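PDB 3KTD: prephenate dehydrogenase, which probably catalyses the NAD(P)+-dependent oxidative decarboxylation of prephenate in tyrosine biosynthesis. Local coordinates for residues D6-V11 with D170-M174; L62-A66 with H91-N95; D69-A75 with N94-V100; Q117-V121 with I167-V171. All coordinates share one frame. Residues are numbered along the deposited sequence.

How the interactions relate
The four contacts lie around the parallel part of the central sheet of a Rossmann-type nucleotide-binding domain. Interaction 3 pairs neighbouring strands 71-74 and 97-99. Interaction 2, centred about 9 Å from it, joins helix 58-67 to the turn between helix 78-91 and strand 97-99, on one side of the sheet, and shares N94 and N95 with interaction 3. Interactions 1 and 4, with centres about 10 Å apart, both use helix 162-177 on the other side and share D170 and V171. R9 NE to D69 OD2 at 3.0 Å joins 1 to 3, and D99 OD1 to Y120 OH at 2.7 Å joins 3 to 4. In interaction 3, A75 touches a GxGxxG sequence probably involved in NAD(P) binding.

Interaction 1 of 4, residues D6-V11 with D170-M174; sequences DISRPV and DVVQM
An irregular N-terminal segment, D6-V11, runs past one face of helix 162-177 and enters strand 11-14 at V11; I7 is extended (phi/psi -90°/121°) and S8 bends the path (-78°/-9°). The backbones come closest at I7 and D170, whose CA atoms lie 5.2 Å apart. D170 holds most of the polar contact. With chi1 near -79° (m) its carboxylate reaches the loop: OD1 accepts a hydrogen bond from S8 N at 2.9 Å, while OD2 takes one from S8 OG (chi1 p) at 2.7 Å and forms a salt bridge with R9 NH1 at 2.8 Å, lying near the guanidinium plane. R9 is extended through chi3, and its NE pairs with D69. Q173 points its CB toward the loop, 4.0 Å from I7 CG1. M174, a selenomethionine with its N bonded to D170 O at 2.8 Å, closes the turn; I7 CD1 (chi1 m, chi2 t) rests 4.2 Å from its CB and V11 CG1 3.9 Å from its SE. This fastens the lead-in to the first strand of the Rossmann-type sheet onto a sequence-distant helix. A buried carboxylate with both oxygens engaged, one by an arginine, implies that its charge is well compensated.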
loop_
_atom_site.group_PDB
_atom_site.type_symbol
_atom_site.label_atom_id
_atom_site.label_comp_id
_atom_site.label_asym_id
_atom_site.label_seq_id
_atom_site.Cartn_x
_atom_site.Cartn_y
_atom_site.Cartn_z
ATOM N N ASP A 6 23.264 28.423 -9.446
ATOM C CA ASP A 6 24.044 27.252 -8.924
ATOM C C ASP A 6 24.468 27.451 -7.458
ATOM O O ASP A 6 24.100 28.447 -6.836
ATOM C CB ASP A 6 25.263 26.987 -9.817
ATOM C CG ASP A 6 26.184 28.201 -9.937
ATOM O OD1 ASP A 6 26.360 28.947 -8.943
ATOM O OD2 ASP A 6 26.732 28.398 -11.040
ATOM N N ILE A 7 25.256 26.514 -6.927
ATOM C CA ILE A 7 25.632 26.494 -5.499
ATOM C C ILE A 7 26.935 27.286 -5.250
ATOM O O ILE A 7 27.985 26.983 -5.819
ATOM C CB ILE A 7 25.757 25.022 -4.960
ATOM C CG1 ILE A 7 24.616 24.127 -5.470
ATOM C CG2 ILE A 7 25.757 24.999 -3.431
ATOM C CD1 ILE A 7 24.953 22.645 -5.470
ATOM N N SER A 8 26.854 28.303 -4.395
ATOM C CA SER A 8 27.993 29.188 -4.112
ATOM C C SER A 8 29.047 28.592 -3.164
ATOM O O SER A 8 30.103 29.188 -2.972
ATOM C CB SER A 8 27.491 30.495 -3.506
ATOM O OG SER A 8 27.212 30.333 -2.127
ATOM N N ARG A 9 28.750 27.448 -2.551
ATOM C CA ARG A 9 29.672 26.795 -1.626
ATOM C C ARG A 9 29.907 25.356 -2.044
ATOM O O ARG A 9 29.029 24.738 -2.646
ATOM C CB ARG A 9 29.087 26.758 -0.219
ATOM C CG ARG A 9 28.871 28.088 0.445
ATOM C CD ARG A 9 28.100 27.891 1.745
ATOM N NE ARG A 9 28.084 29.082 2.596
ATOM C CZ ARG A 9 27.261 30.121 2.447
ATOM N NH1 ARG A 9 26.363 30.157 1.463
ATOM N NH2 ARG A 9 27.344 31.143 3.291
ATOM N N PRO A 10 31.091 24.807 -1.719
ATOM C CA PRO A 10 31.269 23.366 -1.902
ATOM C C PRO A 10 30.423 22.636 -0.850
ATOM O O PRO A 10 30.323 23.120 0.286
ATOM C CB PRO A 10 32.764 23.161 -1.649
ATOM C CG PRO A 10 33.153 24.300 -0.754
ATOM C CD PRO A 10 32.304 25.454 -1.184
ATOM N N VAL A 11 29.791 21.524 -1.230
ATOM C CA VAL A 11 28.937 20.765 -0.306
ATOM C C VAL A 11 29.770 19.722 0.436
ATOM O O VAL A 11 30.583 19.031 -0.173
ATOM C CB VAL A 11 27.762 20.076 -1.040
ATOM C CG1 VAL A 11 26.976 19.199 -0.091
ATOM C CG2 VAL A 11 26.846 21.104 -1.668
ATOM N N ASP A 170 21.670 28.297 -1.042
ATOM C CA ASP A 170 22.494 27.148 -1.429
ATOM C C ASP A 170 21.794 25.789 -1.179
ATOM O O ASP A 170 21.919 24.872 -1.981
ATOM C CB ASP A 170 23.857 27.190 -0.730
ATOM C CG ASP A 170 24.840 28.171 -1.383
ATOM O OD1 ASP A 170 24.666 28.556 -2.563
ATOM O OD2 ASP A 170 25.817 28.545 -0.712
ATOM N N VAL A 171 21.046 25.666 -0.088
ATOM C CA VAL A 171 20.352 24.418 0.203
ATOM C C VAL A 171 19.303 24.147 -0.867
ATOM O O VAL A 171 19.139 23.015 -1.321
ATOM C CB VAL A 171 19.678 24.440 1.600
ATOM C CG1 VAL A 171 18.671 23.305 1.735
ATOM C CG2 VAL A 171 20.730 24.374 2.705
ATOM N N VAL A 172 18.606 25.198 -1.282
ATOM C CA VAL A 172 17.583 25.070 -2.303
ATOM C C VAL A 172 18.231 24.794 -3.665
ATOM O O VAL A 172 17.762 23.942 -4.433
ATOM C CB VAL A 172 16.721 26.328 -2.360
ATOM C CG1 VAL A 172 15.705 26.225 -3.471
ATOM C CG2 VAL A 172 16.029 26.525 -1.036
ATOM N N GLN A 173 19.317 25.503 -3.955
ATOM C CA GLN A 173 20.053 25.282 -5.191
ATOM C C GLN A 173 20.588 23.869 -5.263
ATOM O O GLN A 173 20.608 23.275 -6.334
ATOM C CB GLN A 173 21.206 26.290 -5.328
ATOM C CG GLN A 173 20.740 27.676 -5.695
ATOM C CD GLN A 173 19.943 27.667 -6.969
ATOM O OE1 GLN A 173 18.740 27.928 -6.967
ATOM N NE2 GLN A 173 20.594 27.299 -8.061
HETATM N N MSE A 174 21.020 23.346 -4.115
HETATM C CA MSE A 174 21.517 21.977 -4.005
HETATM C C MSE A 174 20.396 20.974 -4.330
HETATM O O MSE A 174 20.552 20.119 -5.213
HETATM C CB MSE A 174 22.072 21.723 -2.596
HETATM C CG MSE A 174 22.837 20.421 -2.444
HETATM SE SE MSE A 174 23.220 19.922 -0.600
HETATM C CE MSE A 174 21.412 19.635 0.048
#

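Interaction 2 of 4, residues L62-A66 with H91-N95; sequences LQRAA and HAPNN
Residues 62-66, near the end of helix 58-67, lie beside the loop that leaves helix 78-91, with CA atoms 6.0 Å apart for L62 and H91 and 4.9 Å for A66 and A92. L62 (chi1 m, chi2 t) points toward the loop, its CB 3.7 Å from H91 CB, while its carbonyl O lies 4.0 Å from A92 CB and accepts A66 N at 2.8 Å within the helix. A65 offers its carbonyl O to N95 ND2 in a weak hydrogen bond of 2.7 Å, bent to 141° at the hydrogen; the same ND2 bonds A70 O. A66 completes the contact: its CB packs 4.0 Å from A92 CB and 3.8 Å from H91 O, and its CA is 3.3 Å from N95 OD1. Small alanines allow this close approach. On the loop side, A92 leaves helical geometry (phi -146°, psi 64°) and opens a type I turn to N95, closed by N95 N to A92 O at 3.3 Å; N95 takes chi1 m and chi2 62°. L62, A92 and N95 touch I72 of strand 71-74. A helix packed on the turn leading from the next helix into its strand is typical of successive beta-alpha-beta crossovers in a Rossmann-type domain.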
loop_
_atom_site.group_PDB
_atom_site.type_symbol
_atom_site.label_atom_id
_atom_site.label_comp_id
_atom_site.label_asym_id
_atom_site.label_seq_id
_atom_site.Cartn_x
_atom_site.Cartn_y
_atom_site.Cartn_z
ATOM N N LEU A 62 35.755 18.218 8.961
ATOM C CA LEU A 62 35.182 19.450 9.504
ATOM C C LEU A 62 36.173 20.614 9.475
ATOM O O LEU A 62 35.770 21.762 9.278
ATOM C CB LEU A 62 34.662 19.217 10.923
ATOM C CG LEU A 62 33.454 18.277 11.031
ATOM C CD1 LEU A 62 33.188 17.863 12.474
ATOM C CD2 LEU A 62 32.212 18.921 10.434
ATOM N N GLN A 63 37.460 20.321 9.667
ATOM C CA GLN A 63 38.509 21.345 9.593
ATOM C C GLN A 63 38.529 21.986 8.201
ATOM O O GLN A 63 38.591 23.209 8.065
ATOM C CB GLN A 63 39.876 20.737 9.914
ATOM C CG GLN A 63 41.014 21.769 9.929
ATOM C CD GLN A 63 42.377 21.161 10.261
ATOM O OE1 GLN A 63 42.740 20.090 9.762
ATOM N NE2 GLN A 63 43.144 21.859 11.098
ATOM N N ARG A 64 38.471 21.130 7.183
ATOM C CA ARG A 64 38.446 21.531 5.778
ATOM C C ARG A 64 37.128 22.205 5.447
ATOM O O ARG A 64 37.094 23.194 4.719
ATOM C CB ARG A 64 38.633 20.295 4.886
ATOM C CG ARG A 64 38.476 20.533 3.385
ATOM C CD ARG A 64 38.654 19.233 2.614
ATOM N NE ARG A 64 38.126 19.300 1.249
ATOM C CZ ARG A 64 38.072 18.264 0.408
ATOM N NH1 ARG A 64 38.509 17.060 0.773
ATOM N NH2 ARG A 64 37.572 18.429 -0.809
ATOM N N ALA A 65 36.038 21.653 5.970
ATOM C CA ALA A 65 34.724 22.224 5.738
ATOM C C ALA A 65 34.730 23.656 6.237
ATOM O O ALA A 65 34.222 24.553 5.562
ATOM C CB ALA A 65 33.654 21.412 6.441
ATOM N N ALA A 66 35.324 23.865 7.410
ATOM C CA ALA A 66 35.435 25.202 7.995
ATOM C C ALA A 66 36.344 26.081 7.154
ATOM O O ALA A 66 36.056 27.256 6.953
ATOM C CB ALA A 66 35.937 25.133 9.428
ATOM N N HIS A 91 33.743 22.263 15.782
ATOM C CA HIS A 91 34.788 22.252 14.745
ATOM C C HIS A 91 34.557 23.147 13.502
ATOM O O HIS A 91 35.503 23.430 12.765
ATOM C CB HIS A 91 35.004 20.813 14.281
ATOM C CG HIS A 91 35.511 19.896 15.351
ATOM N ND1 HIS A 91 34.673 19.215 16.209
ATOM C CD2 HIS A 91 36.772 19.527 15.680
ATOM C CE1 HIS A 91 35.398 18.475 17.028
ATOM N NE2 HIS A 91 36.674 18.645 16.728
ATOM N N ALA A 92 33.311 23.550 13.254
ATOM C CA ALA A 92 32.964 24.440 12.141
ATOM C C ALA A 92 31.800 25.318 12.592
ATOM O O ALA A 92 30.701 25.253 12.035
ATOM C CB ALA A 92 32.585 23.633 10.914
ATOM N N PRO A 93 32.048 26.156 13.604
ATOM C CA PRO A 93 30.978 26.902 14.254
ATOM C C PRO A 93 30.353 27.996 13.397
ATOM O O PRO A 93 29.252 28.450 13.710
ATOM C CB PRO A 93 31.664 27.522 15.484
ATOM C CG PRO A 93 33.117 27.148 15.401
ATOM C CD PRO A 93 33.370 26.641 14.024
ATOM N N ASN A 94 31.042 28.418 12.340
ATOM C CA ASN A 94 30.521 29.467 11.468
ATOM C C ASN A 94 29.927 28.922 10.165
ATOM O O ASN A 94 29.261 29.653 9.444
ATOM C CB ASN A 94 31.609 30.526 11.178
ATOM C CG ASN A 94 31.034 31.806 10.560
ATOM O OD1 ASN A 94 29.961 32.277 10.952
ATOM N ND2 ASN A 94 31.742 32.365 9.585
ATOM N N ASN A 95 30.152 27.649 9.868
ATOM C CA ASN A 95 29.604 27.054 8.648
ATOM C C ASN A 95 28.089 26.925 8.669
ATOM O O ASN A 95 27.497 26.698 9.721
ATOM C CB ASN A 95 30.184 25.660 8.412
ATOM C CG ASN A 95 31.648 25.691 8.155
ATOM O OD1 ASN A 95 32.421 26.120 9.007
ATOM N ND2 ASN A 95 32.052 25.258 6.973
#

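Interaction 3 of 4, residues D69-A75 with N94-V100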
loop_
_atom_site.group_PDB
_atom_site.type_symbol
_atom_site.label_atom_id
_atom_site.label_comp_id
_atom_site.label_asym_id
_atom_site.label_seq_id
_atom_site.Cartn_x
_atom_site.Cartn_y
_atom_site.Cartn_z
ATOM N N ASP A 69 34.309 27.173 3.939
ATOM C CA ASP A 69 32.921 27.609 4.184
ATOM C C ASP A 69 31.905 26.697 3.470
ATOM O O ASP A 69 30.982 27.177 2.803
ATOM C CB ASP A 69 32.701 29.076 3.779
ATOM C CG ASP A 69 31.332 29.619 4.244
ATOM O OD1 ASP A 69 30.938 29.377 5.416
ATOM O OD2 ASP A 69 30.650 30.291 3.435
ATOM N N ALA A 70 32.075 25.389 3.614
ATOM C CA ALA A 70 31.211 24.437 2.925
ATOM C C ALA A 70 29.845 24.356 3.571
ATOM O O ALA A 70 29.702 24.549 4.783
ATOM C CB ALA A 70 31.840 23.048 2.911
ATOM N N LEU A 71 28.841 24.068 2.750
ATOM C CA LEU A 71 27.517 23.771 3.266
ATOM C C LEU A 71 27.612 22.339 3.764
ATOM O O LEU A 71 27.982 21.456 3.003
ATOM C CB LEU A 71 26.473 23.899 2.169
ATOM C CG LEU A 71 25.054 23.473 2.539
ATOM C CD1 LEU A 71 24.473 24.334 3.633
ATOM C CD2 LEU A 71 24.186 23.514 1.285
ATOM N N ILE A 72 27.316 22.117 5.042
ATOM C CA ILE A 72 27.441 20.791 5.644
ATOM C C ILE A 72 26.091 20.076 5.675
ATOM O O ILE A 72 25.130 20.586 6.250
ATOM C CB ILE A 72 27.977 20.875 7.086
ATOM C CG1 ILE A 72 29.336 21.575 7.121
ATOM C CG2 ILE A 72 28.093 19.489 7.697
ATOM C CD1 ILE A 72 29.968 21.629 8.505
ATOM N N VAL A 73 26.010 18.898 5.064
ATOM C CA VAL A 73 24.773 18.124 5.079
ATOM C C VAL A 73 24.897 17.014 6.117
ATOM O O VAL A 73 25.767 16.149 6.005
ATOM C CB VAL A 73 24.477 17.498 3.701
ATOM C CG1 VAL A 73 23.256 16.592 3.782
ATOM C CG2 VAL A 73 24.274 18.575 2.647
ATOM N N LEU A 74 24.049 17.040 7.138
ATOM C CA LEU A 74 24.066 15.975 8.132
ATOM C C LEU A 74 23.123 14.890 7.629
ATOM O O LEU A 74 21.919 14.936 7.872
ATOM C CB LEU A 74 23.670 16.485 9.519
ATOM C CG LEU A 74 24.408 17.735 10.016
ATOM C CD1 LEU A 74 24.129 17.946 11.503
ATOM C CD2 LEU A 74 25.898 17.650 9.768
ATOM N N ALA A 75 23.701 13.933 6.903
ATOM C CA ALA A 75 22.978 12.822 6.277
ATOM C C ALA A 75 23.050 11.579 7.158
ATOM O O ALA A 75 23.569 10.533 6.758
ATOM C CB ALA A 75 23.566 12.535 4.894
ATOM N N ASN A 94 31.042 28.418 12.340
ATOM C CA ASN A 94 30.521 29.467 11.468
ATOM C C ASN A 94 29.927 28.922 10.165
ATOM O O ASN A 94 29.261 29.653 9.444
ATOM C CB ASN A 94 31.609 30.526 11.178
ATOM C CG ASN A 94 31.034 31.806 10.560
ATOM O OD1 ASN A 94 29.961 32.277 10.952
ATOM N ND2 ASN A 94 31.742 32.365 9.585
ATOM N N ASN A 95 30.152 27.649 9.868
ATOM C CA ASN A 95 29.604 27.054 8.648
ATOM C C ASN A 95 28.089 26.925 8.669
ATOM O O ASN A 95 27.497 26.698 9.721
ATOM C CB ASN A 95 30.184 25.660 8.412
ATOM C CG ASN A 95 31.648 25.691 8.155
ATOM O OD1 ASN A 95 32.421 26.120 9.007
ATOM N ND2 ASN A 95 32.052 25.258 6.973
ATOM N N GLY A 96 27.470 27.075 7.504
ATOM C CA GLY A 96 26.044 26.791 7.348
ATOM C C GLY A 96 25.845 25.280 7.254
ATOM O O GLY A 96 26.781 24.557 6.889
ATOM N N PHE A 97 24.648 24.791 7.584
ATOM C CA PHE A 97 24.400 23.357 7.532
ATOM C C PHE A 97 22.925 22.962 7.489
ATOM O O PHE A 97 22.062 23.680 7.981
ATOM C CB PHE A 97 25.075 22.667 8.724
ATOM C CG PHE A 97 24.505 23.057 10.041
ATOM C CD1 PHE A 97 24.961 24.197 10.699
ATOM C CD2 PHE A 97 23.501 22.292 10.632
ATOM C CE1 PHE A 97 24.427 24.568 11.930
ATOM C CE2 PHE A 97 22.957 22.651 11.855
ATOM C CZ PHE A 97 23.422 23.792 12.511
ATOM N N THR A 98 22.659 21.788 6.919
ATOM C CA THR A 98 21.308 21.264 6.802
ATOM C C THR A 98 21.268 19.785 7.170
ATOM O O THR A 98 22.306 19.134 7.217
ATOM C CB THR A 98 20.765 21.473 5.383
ATOM O OG1 THR A 98 19.398 21.051 5.326
ATOM C CG2 THR A 98 21.593 20.713 4.360
ATOM N N ASP A 99 20.074 19.271 7.455
ATOM C CA ASP A 99 19.889 17.860 7.802
ATOM C C ASP A 99 18.931 17.206 6.809
ATOM O O ASP A 99 18.411 17.872 5.929
ATOM C CB ASP A 99 19.337 17.714 9.219
ATOM C CG ASP A 99 17.846 17.987 9.300
ATOM O OD1 ASP A 99 17.433 19.131 9.030
ATOM O OD2 ASP A 99 17.091 17.055 9.650
ATOM N N VAL A 100 18.681 15.910 6.965
ATOM C CA VAL A 100 17.807 15.178 6.038
ATOM C C VAL A 100 16.710 14.342 6.727
ATOM O O VAL A 100 16.030 13.544 6.085
ATOM C CB VAL A 100 18.645 14.254 5.178
ATOM C CG1 VAL A 100 19.709 15.061 4.435
ATOM C CG2 VAL A 100 19.266 13.174 6.048
HETATM O O HOH W 1 29.001 27.480 5.308
#
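On the face that carries I72, L74 and F97 lies the apolar centre: I72 CB packs 3.8 Å from F97 CB, and L74 CD1 approaches F97 CD2 at 4.5 Å. These are the parallel strands of a beta-alpha-beta unit, 71-74 and 97-99, linked by helix 78-91, whose L85 touches L74 and F97. On the other face V73 CG2 meets T98 CG2 at 3.8 Å, with M174 and V171 of helix 162-177 lying over them; just past the strand, V100 CG1 lies 3.9 Å from V73 CG1. The strand axes diverge by 19° at a closest approach of 4.6 Å. Between the faces runs the backbone ladder: I72 N to G96 O at 3.1 Å, T98 N to I72 O at 2.8 Å and L74 N to T98 O at 2.7 Å. Toward the start of both strands the pairing turns to side chain and solvent. N95 ND2 donates to A70 O at 3.3 Å, and D69 OD2 is held by R9. One water accepts from G96 N at 2.7 Å and lies 2.7 Å from D69 OD1.

Interaction 4 of 4, residues Q117-V121 with I167-V171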
loop_
_atom_site.group_PDB
_atom_site.type_symbol
_atom_site.label_atom_id
_atom_site.label_comp_id
_atom_site.label_asym_id
_atom_site.label_seq_id
_atom_site.Cartn_x
_atom_site.Cartn_y
_atom_site.Cartn_z
ATOM N N GLN A 117 20.837 28.145 15.377
ATOM C CA GLN A 117 19.772 28.516 14.436
ATOM C C GLN A 117 20.166 29.573 13.395
ATOM O O GLN A 117 19.559 29.644 12.338
ATOM C CB GLN A 117 18.466 28.903 15.145
ATOM C CG GLN A 117 18.541 30.060 16.120
ATOM C CD GLN A 117 18.904 29.622 17.516
ATOM O OE1 GLN A 117 19.666 28.680 17.692
ATOM N NE2 GLN A 117 18.366 30.303 18.515
ATOM N N HIS A 118 21.184 30.372 13.673
ATOM C CA HIS A 118 21.643 31.364 12.701
ATOM C C HIS A 118 22.423 30.730 11.535
ATOM O O HIS A 118 22.720 31.411 10.565
ATOM C CB HIS A 118 22.458 32.474 13.392
ATOM C CG HIS A 118 21.634 33.361 14.282
ATOM N ND1 HIS A 118 21.525 33.163 15.643
ATOM C CD2 HIS A 118 20.860 34.438 14.000
ATOM C CE1 HIS A 118 20.730 34.083 16.161
ATOM N NE2 HIS A 118 20.309 34.866 15.185
ATOM N N ARG A 119 22.728 29.433 11.608
ATOM C CA ARG A 119 23.474 28.745 10.536
ATOM C C ARG A 119 22.782 27.495 9.955
ATOM O O ARG A 119 23.367 26.792 9.137
ATOM C CB ARG A 119 24.847 28.337 11.069
ATOM C CG ARG A 119 25.753 29.499 11.423
ATOM C CD ARG A 119 26.275 30.186 10.172
ATOM N NE ARG A 119 27.010 31.412 10.490
ATOM C CZ ARG A 119 26.492 32.641 10.487
ATOM N NH1 ARG A 119 25.222 32.861 10.155
ATOM N NH2 ARG A 119 27.262 33.667 10.806
ATOM N N TYR A 120 21.532 27.253 10.343
ATOM C CA TYR A 120 20.823 26.018 10.017
ATOM C C TYR A 120 19.663 26.192 9.053
ATOM O O TYR A 120 18.874 27.127 9.172
ATOM C CB TYR A 120 20.273 25.412 11.312
ATOM C CG TYR A 120 19.330 24.233 11.142
ATOM C CD1 TYR A 120 19.767 23.034 10.586
ATOM C CD2 TYR A 120 18.020 24.303 11.590
ATOM C CE1 TYR A 120 18.912 21.951 10.456
ATOM C CE2 TYR A 120 17.157 23.227 11.469
ATOM C CZ TYR A 120 17.609 22.058 10.903
ATOM O OH TYR A 120 16.747 21.004 10.776
ATOM N N VAL A 121 19.566 25.281 8.094
ATOM C CA VAL A 121 18.385 25.198 7.255
ATOM C C VAL A 121 17.912 23.749 7.219
ATOM O O VAL A 121 18.576 22.876 6.671
ATOM C CB VAL A 121 18.627 25.708 5.850
ATOM C CG1 VAL A 121 17.306 25.642 5.052
ATOM C CG2 VAL A 121 19.194 27.138 5.903
ATOM N N ILE A 167 22.702 30.869 3.099
ATOM C CA ILE A 167 22.754 29.427 3.367
ATOM C C ILE A 167 21.487 28.769 2.823
ATOM O O ILE A 167 21.536 27.730 2.161
ATOM C CB ILE A 167 22.858 29.126 4.867
ATOM C CG1 ILE A 167 24.214 29.577 5.413
ATOM C CG2 ILE A 167 22.683 27.636 5.125
ATOM C CD1 ILE A 167 24.276 29.595 6.933
ATOM N N TRP A 168 20.352 29.400 3.093
ATOM C CA TRP A 168 19.071 28.895 2.622
ATOM C C TRP A 168 19.070 28.724 1.107
ATOM O O TRP A 168 18.627 27.691 0.606
ATOM C CB TRP A 168 17.949 29.836 3.048
ATOM C CG TRP A 168 16.607 29.395 2.617
ATOM C CD1 TRP A 168 15.751 28.593 3.301
ATOM C CD2 TRP A 168 15.945 29.752 1.404
ATOM N NE1 TRP A 168 14.594 28.421 2.585
ATOM C CE2 TRP A 168 14.689 29.123 1.415
ATOM C CE3 TRP A 168 16.296 30.543 0.304
ATOM C CZ2 TRP A 168 13.782 29.253 0.374
ATOM C CZ3 TRP A 168 15.387 30.677 -0.739
ATOM C CH2 TRP A 168 14.145 30.033 -0.693
ATOM N N LYS A 169 19.571 29.726 0.386
ATOM C CA LYS A 169 19.642 29.657 -1.071
ATOM C C LYS A 169 20.445 28.447 -1.536
ATOM O O LYS A 169 19.936 27.636 -2.315
ATOM C CB LYS A 169 20.205 30.948 -1.664
ATOM C CG LYS A 169 19.189 32.088 -1.637
ATOM C CD LYS A 169 19.613 33.334 -2.439
ATOM C CE LYS A 169 20.517 34.286 -1.666
ATOM N NZ LYS A 169 20.532 35.607 -2.340
ATOM N N ASP A 170 21.670 28.297 -1.042
ATOM C CA ASP A 170 22.494 27.148 -1.429
ATOM C C ASP A 170 21.794 25.789 -1.179
ATOM O O ASP A 170 21.919 24.872 -1.981
ATOM C CB ASP A 170 23.857 27.190 -0.730
ATOM C CG ASP A 170 24.840 28.171 -1.383
ATOM O OD1 ASP A 170 24.666 28.556 -2.563
ATOM O OD2 ASP A 170 25.817 28.545 -0.712
ATOM N N VAL A 171 21.046 25.666 -0.088
ATOM C CA VAL A 171 20.352 24.418 0.203
ATOM C C VAL A 171 19.303 24.147 -0.867
ATOM O O VAL A 171 19.139 23.015 -1.321
ATOM C CB VAL A 171 19.678 24.440 1.600
ATOM C CG1 VAL A 171 18.671 23.305 1.735
ATOM C CG2 VAL A 171 20.730 24.374 2.705
#
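V121 sets its side chain against helix 162-177 and overlaps three residues spanning one turn of it. Its CG2 touches I167 CG2 at 3.6 Å and W168 CA at 3.7 Å, its CG1 lies 3.8 Å from W168 CD1, and its CB is 4.0 Å from V171 CG2. The CA atoms of V121 and W168, 6.0 Å apart, are the nearest pair, so strand 120-125 starts close on the helix backbone. The helical turn it packs on is continuous, V171 N bonding I167 O at 3.1 Å, which presents I167 and V171 on the same face. I167 also extends toward the lead-in to the strand: with chi1 m and chi2 t, its CD1 reaches R119 O at 3.7 Å and R119 CD at 3.9 Å. The R119 guanidinium turns to other work, NH1 bonding H118 O at 2.9 Å and NH2 bonding N94. Y120 points the opposite way from V121, as expected of successive strand residues, and meets F97 and the helix 105-113. The same helix face also lies on L71 of strand 71-74, as where a helix packs across the central sheet of a Rossmann-type domain. Made mainly by apolar side chains, with the backbone and aliphatic part of R119 and no polar bond between the segments, the contact depends on close fit and the exclusion of water.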